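PDB 5H80: carboxylase from Deinococcus radiodurans, which probably carries out the ATP-dependent carboxylation of biotin as the biotin carboxylase domain of a single-chain, multi-domain bacterial carboxylase. Local coordinates for residues 467-472 against 476-481; 264-269 against 461-466; 130-135 against 342-347. One frame throughout, in Å; residues are numbered along the deposited sequence.

How the contacts relate
Followed from the N terminus, the chain first enters contact 3 at 130-135, the edge strand of the N-terminal parallel sheet and the loop after it. It meets contact 2 at 264-269, and only then, at 342-347, closes contact 3 across 206 residues. Contact 2 closes at 461-466 after 191 residues, so these two long loops cross. Contact 1 is local: 467-472 and 476-481 are three residues apart and follow contact 2 in series. Contact 2 sets helix 457-465 on strand 264-270; contact 1, its centre about 9 Å away, joins 467-471 to 478-481. The centre of contact 3, which ties edge strand 130-131 to the end of helix 336-344, lies about 34 Å from that of contact 2.

Contact 1: 467-472 against 476-481; sequences PDVQHY and THWLDE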
ATOM      1  N   PRO A 467      26.065  -4.329   6.376  1.00 27.61           N
ATOM      2  CA  PRO A 467      26.701  -3.175   5.765  1.00 26.14           C
ATOM      3  C   PRO A 467      26.850  -3.198   4.276  1.00 24.79           C
ATOM      4  O   PRO A 467      26.852  -2.177   3.596  1.00 26.02           O
ATOM      5  CB  PRO A 467      28.102  -3.182   6.443  1.00 30.72           C
ATOM      6  CG  PRO A 467      27.969  -3.972   7.656  1.00 35.55           C
ATOM      7  CD  PRO A 467      26.855  -4.962   7.427  1.00 29.46           C
ATOM      8  N   ASP A 468      27.251  -4.366   3.738  1.00 27.03           N
ATOM      9  CA  ASP A 468      27.415  -4.425   2.348  1.00 24.96           C
ATOM     10  C   ASP A 468      26.044  -4.227   1.606  1.00 26.65           C
ATOM     11  O   ASP A 468      26.025  -3.622   0.593  1.00 26.08           O
ATOM     12  CB  ASP A 468      28.017  -5.764   1.836  1.00 27.95           C
ATOM     13  CG  ASP A 468      29.433  -6.040   2.341  1.00 35.08           C
ATOM     14  OD1 ASP A 468      30.127  -5.129   2.849  1.00 35.61           O
ATOM     15  OD2 ASP A 468      29.830  -7.222   2.167  1.00 29.63           O
ATOM     16  N   VAL A 469      24.920  -4.620   2.204  1.00 24.35           N
ATOM     17  CA  VAL A 469      23.635  -4.349   1.600  1.00 24.44           C
ATOM     18  C   VAL A 469      23.282  -2.811   1.773  1.00 22.46           C
ATOM     19  O   VAL A 469      22.851  -2.161   0.847  1.00 21.62           O
ATOM     20  CB  VAL A 469      22.545  -5.227   2.226  1.00 26.41           C
ATOM     21  CG1 VAL A 469      21.162  -4.878   1.740  1.00 25.77           C
ATOM     22  CG2 VAL A 469      22.775  -6.657   1.868  1.00 25.91           C
ATOM     23  N   GLN A 470      23.530  -2.312   3.002  1.00 25.10           N
ATOM     24  CA  GLN A 470      23.410  -0.896   3.275  1.00 25.16           C
ATOM     25  C   GLN A 470      24.153   0.073   2.296  1.00 24.17           C
ATOM     26  O   GLN A 470      23.541   1.071   1.916  1.00 24.12           O
ATOM     27  CB  GLN A 470      23.809  -0.663   4.694  1.00 27.29           C
ATOM     28  CG  GLN A 470      22.889  -1.267   5.718  1.00 33.99           C
ATOM     29  CD  GLN A 470      23.493  -1.262   7.098  1.00 44.39           C
ATOM     30  OE1 GLN A 470      24.579  -0.732   7.322  1.00 52.96           O
ATOM     31  NE2 GLN A 470      22.794  -1.834   8.035  1.00 49.49           N
ATOM     32  N   HIS A 471      25.326  -0.302   1.742  1.00 23.46           N
ATOM     33  CA  HIS A 471      26.026   0.459   0.697  1.00 27.32           C
ATOM     34  C   HIS A 471      25.852  -0.081  -0.727  1.00 22.99           C
ATOM     35  O   HIS A 471      26.301   0.574  -1.624  1.00 25.57           O
ATOM     36  CB  HIS A 471      27.506   0.465   0.994  1.00 26.33           C
ATOM     37  CG  HIS A 471      27.855   1.206   2.220  1.00 29.44           C
ATOM     38  ND1 HIS A 471      27.663   2.560   2.329  1.00 28.22           N
ATOM     39  CD2 HIS A 471      28.240   0.777   3.424  1.00 28.49           C
ATOM     40  CE1 HIS A 471      28.059   2.971   3.526  1.00 30.91           C
ATOM     41  NE2 HIS A 471      28.392   1.903   4.235  1.00 32.12           N
ATOM     42  N   TYR A 472      25.034  -1.164  -0.838  1.00 25.21           N
ATOM     43  CA  TYR A 472      24.798  -1.901  -2.042  1.00 28.25           C
ATOM     44  C   TYR A 472      26.132  -2.317  -2.686  1.00 25.30           C
ATOM     45  O   TYR A 472      26.243  -2.169  -3.950  1.00 27.34           O
ATOM     46  CB  TYR A 472      23.840  -1.128  -2.982  1.00 25.73           C
ATOM     47  CG  TYR A 472      22.842  -2.059  -3.595  1.00 23.60           C
ATOM     48  CD1 TYR A 472      21.734  -2.472  -2.821  1.00 23.79           C
ATOM     49  CD2 TYR A 472      23.044  -2.623  -4.863  1.00 22.81           C
ATOM     50  CE1 TYR A 472      20.814  -3.453  -3.331  1.00 23.58           C
ATOM     51  CE2 TYR A 472      22.073  -3.541  -5.417  1.00 26.00           C
ATOM     52  CZ  TYR A 472      21.032  -3.983  -4.645  1.00 25.85           C
ATOM     53  OH  TYR A 472      20.179  -4.959  -5.096  1.00 25.05           O
ATOM     54  N   THR A 476      26.201 -10.810  -7.670  1.00 25.29           N
ATOM     55  CA  THR A 476      25.328 -12.023  -7.651  1.00 30.08           C
ATOM     56  C   THR A 476      25.960 -13.222  -6.839  1.00 28.49           C
ATOM     57  O   THR A 476      25.266 -14.070  -6.442  1.00 32.44           O
ATOM     58  CB  THR A 476      24.965 -12.432  -9.079  1.00 25.77           C
ATOM     59  OG1 THR A 476      26.169 -12.576  -9.863  1.00 28.92           O
ATOM     60  CG2 THR A 476      24.083 -11.367  -9.748  1.00 25.50           C
ATOM     61  N   HIS A 477      27.289 -13.209  -6.625  1.00 26.47           N
ATOM     62  CA  HIS A 477      27.982 -14.177  -5.757  1.00 27.85           C
ATOM     63  C   HIS A 477      28.259 -13.763  -4.339  1.00 31.38           C
ATOM     64  O   HIS A 477      28.750 -14.589  -3.567  1.00 30.75           O
ATOM     65  CB  HIS A 477      29.298 -14.577  -6.416  1.00 33.71           C
ATOM     66  CG  HIS A 477      29.102 -15.083  -7.795  1.00 37.99           C
ATOM     67  ND1 HIS A 477      28.443 -16.265  -8.062  1.00 50.91           N
ATOM     68  CD2 HIS A 477      29.384 -14.532  -9.000  1.00 59.17           C
ATOM     69  CE1 HIS A 477      28.356 -16.440  -9.369  1.00 54.78           C
ATOM     70  NE2 HIS A 477      28.927 -15.406  -9.964  1.00 64.71           N
ATOM     71  N   TRP A 478      27.868 -12.539  -3.979  1.00 30.10           N
ATOM     72  CA  TRP A 478      28.038 -12.028  -2.655  1.00 34.32           C
ATOM     73  C   TRP A 478      27.479 -12.928  -1.609  1.00 32.33           C
ATOM     74  O   TRP A 478      28.218 -13.303  -0.631  1.00 36.26           O
ATOM     75  CB  TRP A 478      27.372 -10.639  -2.543  1.00 29.30           C
ATOM     76  CG  TRP A 478      27.501 -10.081  -1.163  1.00 26.03           C
ATOM     77  CD1 TRP A 478      28.513  -9.381  -0.660  1.00 22.49           C
ATOM     78  CD2 TRP A 478      26.458 -10.057  -0.181  1.00 24.96           C
ATOM     79  NE1 TRP A 478      28.231  -9.012   0.655  1.00 30.34           N
ATOM     80  CE2 TRP A 478      26.959  -9.413   0.965  1.00 26.32           C
ATOM     81  CE3 TRP A 478      25.203 -10.580  -0.137  1.00 24.69           C
ATOM     82  CZ2 TRP A 478      26.188  -9.270   2.154  1.00 24.68           C
ATOM     83  CZ3 TRP A 478      24.403 -10.389   1.025  1.00 25.33           C
ATOM     84  CH2 TRP A 478      24.918  -9.778   2.174  1.00 26.12           C
ATOM     85  N   LEU A 479      26.204 -13.292  -1.742  1.00 30.13           N
ATOM     86  CA  LEU A 479      25.553 -14.076  -0.716  1.00 29.55           C
ATOM     87  C   LEU A 479      26.112 -15.489  -0.608  1.00 31.50           C
ATOM     88  O   LEU A 479      26.265 -15.960   0.512  1.00 32.47           O
ATOM     89  CB  LEU A 479      24.057 -14.107  -0.827  1.00 28.78           C
ATOM     90  CG  LEU A 479      23.187 -14.746   0.214  1.00 28.97           C
ATOM     91  CD1 LEU A 479      21.741 -14.285   0.060  1.00 30.71           C
ATOM     92  CD2 LEU A 479      23.265 -16.270   0.170  1.00 38.17           C
ATOM     93  N   ASP A 480      26.378 -16.157  -1.735  1.00 31.57           N
ATOM     94  CA  ASP A 480      26.865 -17.552  -1.606  1.00 35.79           C
ATOM     95  C   ASP A 480      28.213 -17.598  -0.894  1.00 34.58           C
ATOM     96  O   ASP A 480      28.460 -18.461   0.012  1.00 36.92           O
ATOM     97  CB  ASP A 480      26.866 -18.243  -2.942  1.00 33.86           C
ATOM     98  CG  ASP A 480      25.426 -18.545  -3.480  1.00 30.61           C
ATOM     99  OD1 ASP A 480      24.434 -18.539  -2.703  1.00 41.30           O
ATOM    100  OD2 ASP A 480      25.311 -18.737  -4.688  1.00 42.93           O
ATOM    101  N   GLU A 481      29.051 -16.609  -1.178  1.00 33.18           N
ATOM    102  CA  GLU A 481      30.326 -16.504  -0.480  1.00 33.68           C
ATOM    103  C   GLU A 481      30.272 -16.252   0.972  1.00 37.58           C
ATOM    104  O   GLU A 481      31.226 -16.550   1.663  1.00 38.53           O
ATOM    105  CB  GLU A 481      31.173 -15.416  -1.082  1.00 36.48           C
ATOM    106  CG  GLU A 481      31.576 -15.669  -2.507  1.00 41.08           C
ATOM    107  CD  GLU A 481      32.659 -14.725  -3.007  1.00 45.25           C
ATOM    108  OE1 GLU A 481      33.373 -14.135  -2.209  1.00 51.86           O
ATOM    109  OE2 GLU A 481      32.793 -14.613  -4.220  1.00 48.85           O
TER
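The carboxylate of Asp468 meets the indole of Trp478 at the edge of the ring. Asp468 OD2 accepts from Trp478 NE1 at 2.8 Å, the N-H pointing to it at 164°, and it lies only 9° out of the ring plane, which identifies an in-plane bond and not a contact over the face. OD2 accepts the bond through its anti lone pair, the one turned away from OD1, while the carboxylate plane stands 67° from that of the indole. Trp478 is extended to this position by its first torsion, which sets CG anti to the backbone N. Farther round the ring, Val469 crosses the indole at about a right angle, with Val469 CG2 3.8 Å from Trp478 CH2. The contact thus joins the short helix 467-471 to a weakly bonded helical turn at about 478-481, near the end of the C-terminal domain of the biotin carboxylase fold; the first closes in a Schellman motif at Tyr472. Replacing Trp478, an alanine here would probably leave the Asp468 carboxylate without its N-H partner and open a gap beside Val469 CG2. The indole also packs on Leu463 of helix 457-465 and meets the His466 ring edge-to-face.

Contact 2: 264-269 against 461-466; sequences QKLLEF and QALLHH
Leu267 and Leu463 have matching first torsions, -61° and -70°, each setting CG anti to its own carbonyl carbon, and both side chains leave their backbones toward the opposite segment. Leu267 consequently brings CD1 over the base of Leu463, 3.9 Å from CB. The branch end of Leu463 is used as well: its CD1 stands 4.1 Å from Leu267 CD1, so one methyl of the strand residue touches both the root and the tip of the helix residue. The two side chains meet at a slant.

The other two leucines extend this patch in different ways. Leu266 crosses Leu463 at about a right angle, and the meeting is methyl to methyl, CD1 to CD1 at 4.0 Å. Leu464 starts from a less direct bearing, but its end bends nearer, bringing CD2 to 4.1 Å from Leu267 CD2. Leu267 therefore divides its two methyls, CD1 serving mainly Leu463 and CD2 serving Leu464. All four leucines are buried, and the closest approach of each touching pair is between carbon atoms, the evidence for an apolar interface.

Away from the leucine patch, His465 ND1 donates to the backbone Gln461 O at 2.8 Å, with an N-H...O angle of 167°. The same oxygen accepts from His465 N on the opposite face of its carbonyl plane, so two bonds from one residue grip it. Helix 434-446 adds Leu438 against Leu464, and helix 483-490 adds Leu486 against Leu463. The strand 264-270 pairs with 367-374 in an antiparallel sheet. The arrangement is that of a helix packed on one face of an antiparallel sheet through leucines, a sheet to which the ATP-binding and C-terminal family regions both contribute strands.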
ATOM      1  N   GLN A 264      18.545 -18.216  -6.670  1.00 32.76           N
ATOM      2  CA  GLN A 264      17.178 -17.806  -6.234  1.00 39.18           C
ATOM      3  C   GLN A 264      17.177 -16.360  -5.648  1.00 30.57           C
ATOM      4  O   GLN A 264      17.856 -16.073  -4.690  1.00 31.85           O
ATOM      5  CB  GLN A 264      16.642 -18.739  -5.152  1.00 46.47           C
ATOM      6  CG  GLN A 264      16.769 -20.244  -5.397  1.00 56.34           C
ATOM      7  CD  GLN A 264      16.669 -20.629  -6.859  1.00 63.81           C
ATOM      8  OE1 GLN A 264      17.682 -20.677  -7.574  1.00 76.57           O
ATOM      9  NE2 GLN A 264      15.456 -20.917  -7.315  1.00 67.46           N
ATOM     10  N   LYS A 265      16.399 -15.482  -6.210  1.00 34.53           N
ATOM     11  CA  LYS A 265      16.308 -14.104  -5.791  1.00 28.12           C
ATOM     12  C   LYS A 265      15.625 -13.987  -4.412  1.00 25.38           C
ATOM     13  O   LYS A 265      14.724 -14.806  -4.126  1.00 31.31           O
ATOM     14  CB  LYS A 265      15.529 -13.317  -6.877  1.00 32.73           C
ATOM     15  CG  LYS A 265      16.169 -13.209  -8.269  1.00 26.16           C
ATOM     16  CD  LYS A 265      15.157 -12.746  -9.346  1.00 33.11           C
ATOM     17  CE  LYS A 265      15.746 -12.671 -10.735  1.00 34.80           C
ATOM     18  NZ  LYS A 265      14.788 -12.383 -11.843  1.00 35.52           N
ATOM     19  N   LEU A 266      16.153 -13.188  -3.489  1.00 27.00           N
ATOM     20  CA  LEU A 266      15.607 -13.000  -2.174  1.00 25.66           C
ATOM     21  C   LEU A 266      15.155 -11.574  -1.948  1.00 28.16           C
ATOM     22  O   LEU A 266      14.132 -11.383  -1.301  1.00 26.98           O
ATOM     23  CB  LEU A 266      16.589 -13.364  -1.025  1.00 30.73           C
ATOM     24  CG  LEU A 266      16.937 -14.834  -0.963  1.00 34.20           C
ATOM     25  CD1 LEU A 266      18.080 -15.068   0.002  1.00 33.25           C
ATOM     26  CD2 LEU A 266      15.666 -15.580  -0.517  1.00 34.90           C
ATOM     27  N   LEU A 267      15.941 -10.586  -2.374  1.00 26.72           N
ATOM     28  CA  LEU A 267      15.617  -9.145  -2.157  1.00 24.10           C
ATOM     29  C   LEU A 267      15.637  -8.431  -3.510  1.00 27.01           C
ATOM     30  O   LEU A 267      16.520  -8.662  -4.334  1.00 22.95           O
ATOM     31  CB  LEU A 267      16.547  -8.378  -1.233  1.00 27.12           C
ATOM     32  CG  LEU A 267      16.620  -8.873   0.179  1.00 24.62           C
ATOM     33  CD1 LEU A 267      17.815  -8.367   0.878  1.00 27.65           C
ATOM     34  CD2 LEU A 267      15.307  -8.604   0.979  1.00 27.26           C
ATOM     35  N   GLU A 268      14.559  -7.756  -3.852  1.00 24.53           N
ATOM     36  CA  GLU A 268      14.487  -7.157  -5.191  1.00 23.67           C
ATOM     37  C   GLU A 268      14.157  -5.690  -4.972  1.00 22.63           C
ATOM     38  O   GLU A 268      13.143  -5.380  -4.371  1.00 24.90           O
ATOM     39  CB  GLU A 268      13.440  -7.923  -6.007  1.00 30.03           C
ATOM     40  CG  GLU A 268      13.864  -9.419  -6.163  1.00 33.22           C
ATOM     41  CD  GLU A 268      12.732 -10.404  -6.164  1.00 34.01           C
ATOM     42  OE1 GLU A 268      11.889 -10.374  -5.249  1.00 37.30           O
ATOM     43  OE2 GLU A 268      12.727 -11.212  -7.104  1.00 38.43           O
ATOM     44  N   PHE A 269      14.932  -4.803  -5.588  1.00 22.31           N
ATOM     45  CA  PHE A 269      14.848  -3.337  -5.380  1.00 20.98           C
ATOM     46  C   PHE A 269      14.353  -2.573  -6.653  1.00 23.81           C
ATOM     47  O   PHE A 269      14.660  -2.901  -7.762  1.00 19.78           O
ATOM     48  CB  PHE A 269      16.196  -2.826  -4.939  1.00 19.95           C
ATOM     49  CG  PHE A 269      16.619  -3.319  -3.692  1.00 23.33           C
ATOM     50  CD1 PHE A 269      16.536  -2.528  -2.564  1.00 19.25           C
ATOM     51  CD2 PHE A 269      17.179  -4.585  -3.545  1.00 22.19           C
ATOM     52  CE1 PHE A 269      16.995  -2.957  -1.386  1.00 23.95           C
ATOM     53  CE2 PHE A 269      17.688  -4.999  -2.308  1.00 20.81           C
ATOM     54  CZ  PHE A 269      17.502  -4.218  -1.219  1.00 22.72           C
ATOM     55  N   GLN A 461      16.241 -10.611   7.853  1.00 26.93           N
ATOM     56  CA  GLN A 461      16.685  -9.569   8.736  1.00 32.41           C
ATOM     57  C   GLN A 461      18.224  -9.469   8.784  1.00 29.75           C
ATOM     58  O   GLN A 461      18.760  -8.333   8.710  1.00 28.42           O
ATOM     59  CB  GLN A 461      15.975  -9.671  10.087  1.00 36.26           C
ATOM     60  CG  GLN A 461      14.560  -9.094  10.009  1.00 43.24           C
ATOM     61  CD  GLN A 461      13.680  -9.578  11.106  1.00 44.82           C
ATOM     62  OE1 GLN A 461      13.045 -10.669  11.028  1.00 47.73           O
ATOM     63  NE2 GLN A 461      13.648  -8.821  12.160  1.00 47.00           N
ATOM     64  N   ALA A 462      18.971 -10.575   8.732  1.00 29.75           N
ATOM     65  CA  ALA A 462      20.423 -10.431   8.739  1.00 33.45           C
ATOM     66  C   ALA A 462      20.921  -9.727   7.464  1.00 27.07           C
ATOM     67  O   ALA A 462      21.890  -8.904   7.450  1.00 30.25           O
ATOM     68  CB  ALA A 462      21.104 -11.774   8.928  1.00 35.44           C
ATOM     69  N   LEU A 463      20.270 -10.064   6.330  1.00 23.92           N
ATOM     70  CA  LEU A 463      20.535  -9.454   5.020  1.00 22.97           C
ATOM     71  C   LEU A 463      20.331  -7.971   5.088  1.00 23.28           C
ATOM     72  O   LEU A 463      21.205  -7.186   4.726  1.00 22.42           O
ATOM     73  CB  LEU A 463      19.709 -10.083   3.844  1.00 25.01           C
ATOM     74  CG  LEU A 463      20.052 -11.507   3.384  1.00 28.14           C
ATOM     75  CD1 LEU A 463      19.059 -11.951   2.349  1.00 29.51           C
ATOM     76  CD2 LEU A 463      21.488 -11.614   2.860  1.00 30.45           C
ATOM     77  N   LEU A 464      19.189  -7.576   5.603  1.00 26.22           N
ATOM     78  CA  LEU A 464      18.839  -6.183   5.604  1.00 24.02           C
ATOM     79  C   LEU A 464      19.696  -5.268   6.503  1.00 22.65           C
ATOM     80  O   LEU A 464      19.764  -4.084   6.138  1.00 26.49           O
ATOM     81  CB  LEU A 464      17.372  -5.983   5.946  1.00 28.04           C
ATOM     82  CG  LEU A 464      16.363  -6.559   4.940  1.00 25.55           C
ATOM     83  CD1 LEU A 464      15.109  -6.758   5.710  1.00 26.04           C
ATOM     84  CD2 LEU A 464      16.222  -5.676   3.665  1.00 26.47           C
ATOM     85  N   HIS A 465      20.318  -5.833   7.516  1.00 28.83           N
ATOM     86  CA  HIS A 465      21.276  -5.125   8.428  1.00 29.72           C
ATOM     87  C   HIS A 465      22.724  -5.195   7.992  1.00 35.09           C
ATOM     88  O   HIS A 465      23.569  -4.501   8.600  1.00 35.25           O
ATOM     89  CB  HIS A 465      21.133  -5.704   9.837  1.00 32.42           C
ATOM     90  CG  HIS A 465      19.849  -5.341  10.501  1.00 34.84           C
ATOM     91  ND1 HIS A 465      18.747  -6.133  10.440  1.00 34.99           N
ATOM     92  CD2 HIS A 465      19.522  -4.301  11.300  1.00 40.80           C
ATOM     93  CE1 HIS A 465      17.779  -5.612  11.163  1.00 38.21           C
ATOM     94  NE2 HIS A 465      18.223  -4.494  11.693  1.00 40.80           N
ATOM     95  N   HIS A 466      23.061  -6.007   6.983  1.00 26.64           N
ATOM     96  CA  HIS A 466      24.427  -6.157   6.596  1.00 27.27           C
ATOM     97  C   HIS A 466      24.946  -4.863   5.893  1.00 24.71           C
ATOM     98  O   HIS A 466      24.300  -4.301   5.028  1.00 28.41           O
ATOM     99  CB  HIS A 466      24.609  -7.431   5.752  1.00 26.23           C
ATOM    100  CG  HIS A 466      26.050  -7.833   5.595  1.00 27.60           C
ATOM    101  ND1 HIS A 466      26.941  -7.183   4.775  1.00 30.45           N
ATOM    102  CD2 HIS A 466      26.743  -8.843   6.162  1.00 30.36           C
ATOM    103  CE1 HIS A 466      28.126  -7.756   4.863  1.00 32.33           C
ATOM    104  NE2 HIS A 466      28.023  -8.773   5.706  1.00 33.57           N
TER

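Contact 3: 130-135 against 342-347; sequences VFVGPD and RLAAGE
Apolar contact between Val132 and Ala344 forms the centre of the meeting. Val132 places CG1 anti to its backbone N (chi1 -176°), bringing that methyl to 3.8 Å from Ala344 CB; the alanine methyl also reaches the Val132 backbone, 3.9 Å from CA. Val130, itself exposed, approaches the same alanine with its CG1, 4.3 Å from Ala344 CB. Ala344 is thus met by two valines, consistent with its being the residue most covered in the interface.

Contact between side chain and backbone adds to this, for Val130 CG1 lies 3.6 Å from Ala344 O, a van der Waals approach. The two segments join the last strand of the N-terminal parallel sheet, 130-131, to the C-terminal end of helix 336-344, hence the N-terminal and ATP-binding family regions of the biotin carboxylase fold. Val130 and Val132 hold the sheet edge through backbone bonds to Val107, and Val132 is the centre of an inverse gamma turn.

Charged and backbone interactions shape the helix end. Arg342 grips Glu347 side-on, NE and NH1 both donating to OE1, with Arg342 NE 2.9 Å from Glu347 OE1. The two nitrogens come from the same face of the carboxylate, and OE1 lies 7° from the guanidinium plane. Beside this pair the chain turns at Gly346 in a Schellman motif, its N bonded to Leu343 O at 3.0 Å, while Glu347 N reaches back to Arg342 O.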
ATOM      1  N   VAL A 130      -7.930 -16.516 -25.583  1.00 29.05           N
ATOM      2  CA  VAL A 130      -6.763 -15.615 -25.655  1.00 27.32           C
ATOM      3  C   VAL A 130      -5.760 -15.895 -24.511  1.00 29.68           C
ATOM      4  O   VAL A 130      -6.053 -15.733 -23.360  1.00 24.45           O
ATOM      5  CB  VAL A 130      -7.193 -14.116 -25.675  1.00 26.37           C
ATOM      6  CG1 VAL A 130      -5.951 -13.235 -25.444  1.00 26.30           C
ATOM      7  CG2 VAL A 130      -7.989 -13.810 -26.953  1.00 30.82           C
ATOM      8  N   PHE A 131      -4.555 -16.320 -24.846  1.00 23.35           N
ATOM      9  CA  PHE A 131      -3.428 -16.437 -23.951  1.00 28.63           C
ATOM     10  C   PHE A 131      -2.919 -15.059 -23.536  1.00 23.77           C
ATOM     11  O   PHE A 131      -2.582 -14.200 -24.414  1.00 26.39           O
ATOM     12  CB  PHE A 131      -2.303 -17.150 -24.752  1.00 26.82           C
ATOM     13  CG  PHE A 131      -1.138 -17.560 -23.929  1.00 22.69           C
ATOM     14  CD1 PHE A 131      -1.124 -18.692 -23.109  1.00 24.06           C
ATOM     15  CD2 PHE A 131      -0.014 -16.722 -23.903  1.00 23.75           C
ATOM     16  CE1 PHE A 131      -0.033 -19.065 -22.363  1.00 26.54           C
ATOM     17  CE2 PHE A 131       1.090 -17.092 -23.196  1.00 22.64           C
ATOM     18  CZ  PHE A 131       1.126 -18.270 -22.430  1.00 24.84           C
ATOM     19  N   VAL A 132      -2.829 -14.886 -22.201  1.00 20.60           N
ATOM     20  CA  VAL A 132      -2.352 -13.616 -21.611  1.00 21.16           C
ATOM     21  C   VAL A 132      -0.827 -13.608 -21.640  1.00 22.77           C
ATOM     22  O   VAL A 132      -0.236 -14.041 -20.674  1.00 26.58           O
ATOM     23  CB  VAL A 132      -2.905 -13.288 -20.280  1.00 25.64           C
ATOM     24  CG1 VAL A 132      -2.391 -11.892 -19.826  1.00 25.41           C
ATOM     25  CG2 VAL A 132      -4.419 -13.458 -20.130  1.00 26.71           C
ATOM     26  N   GLY A 133      -0.271 -13.146 -22.780  1.00 26.64           N
ATOM     27  CA  GLY A 133       1.151 -13.194 -23.088  1.00 26.82           C
ATOM     28  C   GLY A 133       1.417 -12.815 -24.564  1.00 26.15           C
ATOM     29  O   GLY A 133       0.442 -12.669 -25.322  1.00 26.31           O
ATOM     30  N   PRO A 134       2.699 -12.663 -24.959  1.00 26.49           N
ATOM     31  CA  PRO A 134       3.080 -12.356 -26.338  1.00 28.60           C
ATOM     32  C   PRO A 134       2.732 -13.569 -27.206  1.00 24.62           C
ATOM     33  O   PRO A 134       2.279 -14.631 -26.645  1.00 23.26           O
ATOM     34  CB  PRO A 134       4.558 -12.065 -26.256  1.00 24.50           C
ATOM     35  CG  PRO A 134       5.008 -12.841 -25.160  1.00 27.22           C
ATOM     36  CD  PRO A 134       3.890 -12.899 -24.141  1.00 29.35           C
ATOM     37  N   ASP A 135       2.915 -13.328 -28.534  1.00 29.07           N
ATOM     38  CA  ASP A 135       2.570 -14.346 -29.564  1.00 29.70           C
ATOM     39  C   ASP A 135       3.473 -15.535 -29.382  1.00 31.62           C
ATOM     40  O   ASP A 135       4.580 -15.375 -28.925  1.00 27.04           O
ATOM     41  CB  ASP A 135       2.447 -13.819 -31.007  1.00 36.20           C
ATOM     42  CG  ASP A 135       3.693 -13.349 -31.571  1.00 34.80           C
ATOM     43  OD1 ASP A 135       4.800 -13.803 -31.168  1.00 56.17           O
ATOM     44  OD2 ASP A 135       3.578 -12.530 -32.521  1.00 52.91           O
ATOM     45  N   ARG A 342      -5.505  -6.194 -20.083  1.00 20.07           N
ATOM     46  CA  ARG A 342      -6.041  -5.303 -21.059  1.00 22.28           C
ATOM     47  C   ARG A 342      -5.232  -5.306 -22.361  1.00 24.10           C
ATOM     48  O   ARG A 342      -5.868  -5.243 -23.460  1.00 25.01           O
ATOM     49  CB  ARG A 342      -6.334  -3.875 -20.541  1.00 25.08           C
ATOM     50  CG  ARG A 342      -7.271  -3.873 -19.305  1.00 24.46           C
ATOM     51  CD  ARG A 342      -7.345  -2.474 -18.755  1.00 26.60           C
ATOM     52  NE  ARG A 342      -7.980  -1.548 -19.670  1.00 29.89           N
ATOM     53  CZ  ARG A 342      -8.624  -0.441 -19.311  1.00 36.83           C
ATOM     54  NH1 ARG A 342      -9.225   0.270 -20.240  1.00 30.69           N
ATOM     55  NH2 ARG A 342      -8.655   0.002 -18.035  1.00 33.90           N
ATOM     56  N   LEU A 343      -3.903  -5.339 -22.259  1.00 20.33           N
ATOM     57  CA  LEU A 343      -3.041  -5.492 -23.411  1.00 22.13           C
ATOM     58  C   LEU A 343      -3.362  -6.798 -24.140  1.00 23.57           C
ATOM     59  O   LEU A 343      -3.593  -6.731 -25.381  1.00 21.97           O
ATOM     60  CB  LEU A 343      -1.599  -5.408 -23.041  1.00 21.72           C
ATOM     61  CG  LEU A 343      -1.172  -3.943 -22.737  1.00 19.63           C
ATOM     62  CD1 LEU A 343       0.137  -4.046 -21.963  1.00 20.52           C
ATOM     63  CD2 LEU A 343      -1.114  -2.873 -23.850  1.00 23.40           C
ATOM     64  N   ALA A 344      -3.413  -7.929 -23.420  1.00 24.06           N
ATOM     65  CA  ALA A 344      -3.872  -9.193 -24.018  1.00 27.14           C
ATOM     66  C   ALA A 344      -5.208  -9.147 -24.764  1.00 25.03           C
ATOM     67  O   ALA A 344      -5.319  -9.731 -25.891  1.00 26.45           O
ATOM     68  CB  ALA A 344      -3.883 -10.318 -23.003  1.00 26.62           C
ATOM     69  N   ALA A 345      -6.156  -8.309 -24.285  1.00 24.61           N
ATOM     70  CA  ALA A 345      -7.486  -8.202 -24.830  1.00 30.04           C
ATOM     71  C   ALA A 345      -7.575  -7.160 -25.965  1.00 29.75           C
ATOM     72  O   ALA A 345      -8.633  -7.008 -26.534  1.00 27.71           O
ATOM     73  CB  ALA A 345      -8.407  -7.759 -23.687  1.00 29.50           C
ATOM     74  N   GLY A 346      -6.459  -6.518 -26.355  1.00 24.31           N
ATOM     75  CA  GLY A 346      -6.365  -5.723 -27.576  1.00 26.52           C
ATOM     76  C   GLY A 346      -6.394  -4.236 -27.364  1.00 24.58           C
ATOM     77  O   GLY A 346      -6.355  -3.499 -28.356  1.00 28.42           O
ATOM     78  N   GLU A 347      -6.247  -3.729 -26.120  1.00 25.51           N
ATOM     79  CA  GLU A 347      -6.089  -2.345 -26.016  1.00 23.55           C
ATOM     80  C   GLU A 347      -4.646  -1.829 -26.223  1.00 22.01           C
ATOM     81  O   GLU A 347      -3.666  -2.525 -25.949  1.00 26.35           O
ATOM     82  CB  GLU A 347      -6.668  -1.795 -24.712  1.00 21.73           C
ATOM     83  CG  GLU A 347      -8.190  -1.555 -24.791  1.00 22.69           C
ATOM     84  CD  GLU A 347      -8.871  -1.195 -23.430  1.00 23.71           C
ATOM     85  OE1 GLU A 347      -8.714  -1.866 -22.412  1.00 28.92           O
ATOM     86  OE2 GLU A 347      -9.573  -0.121 -23.438  1.00 26.11           O
TER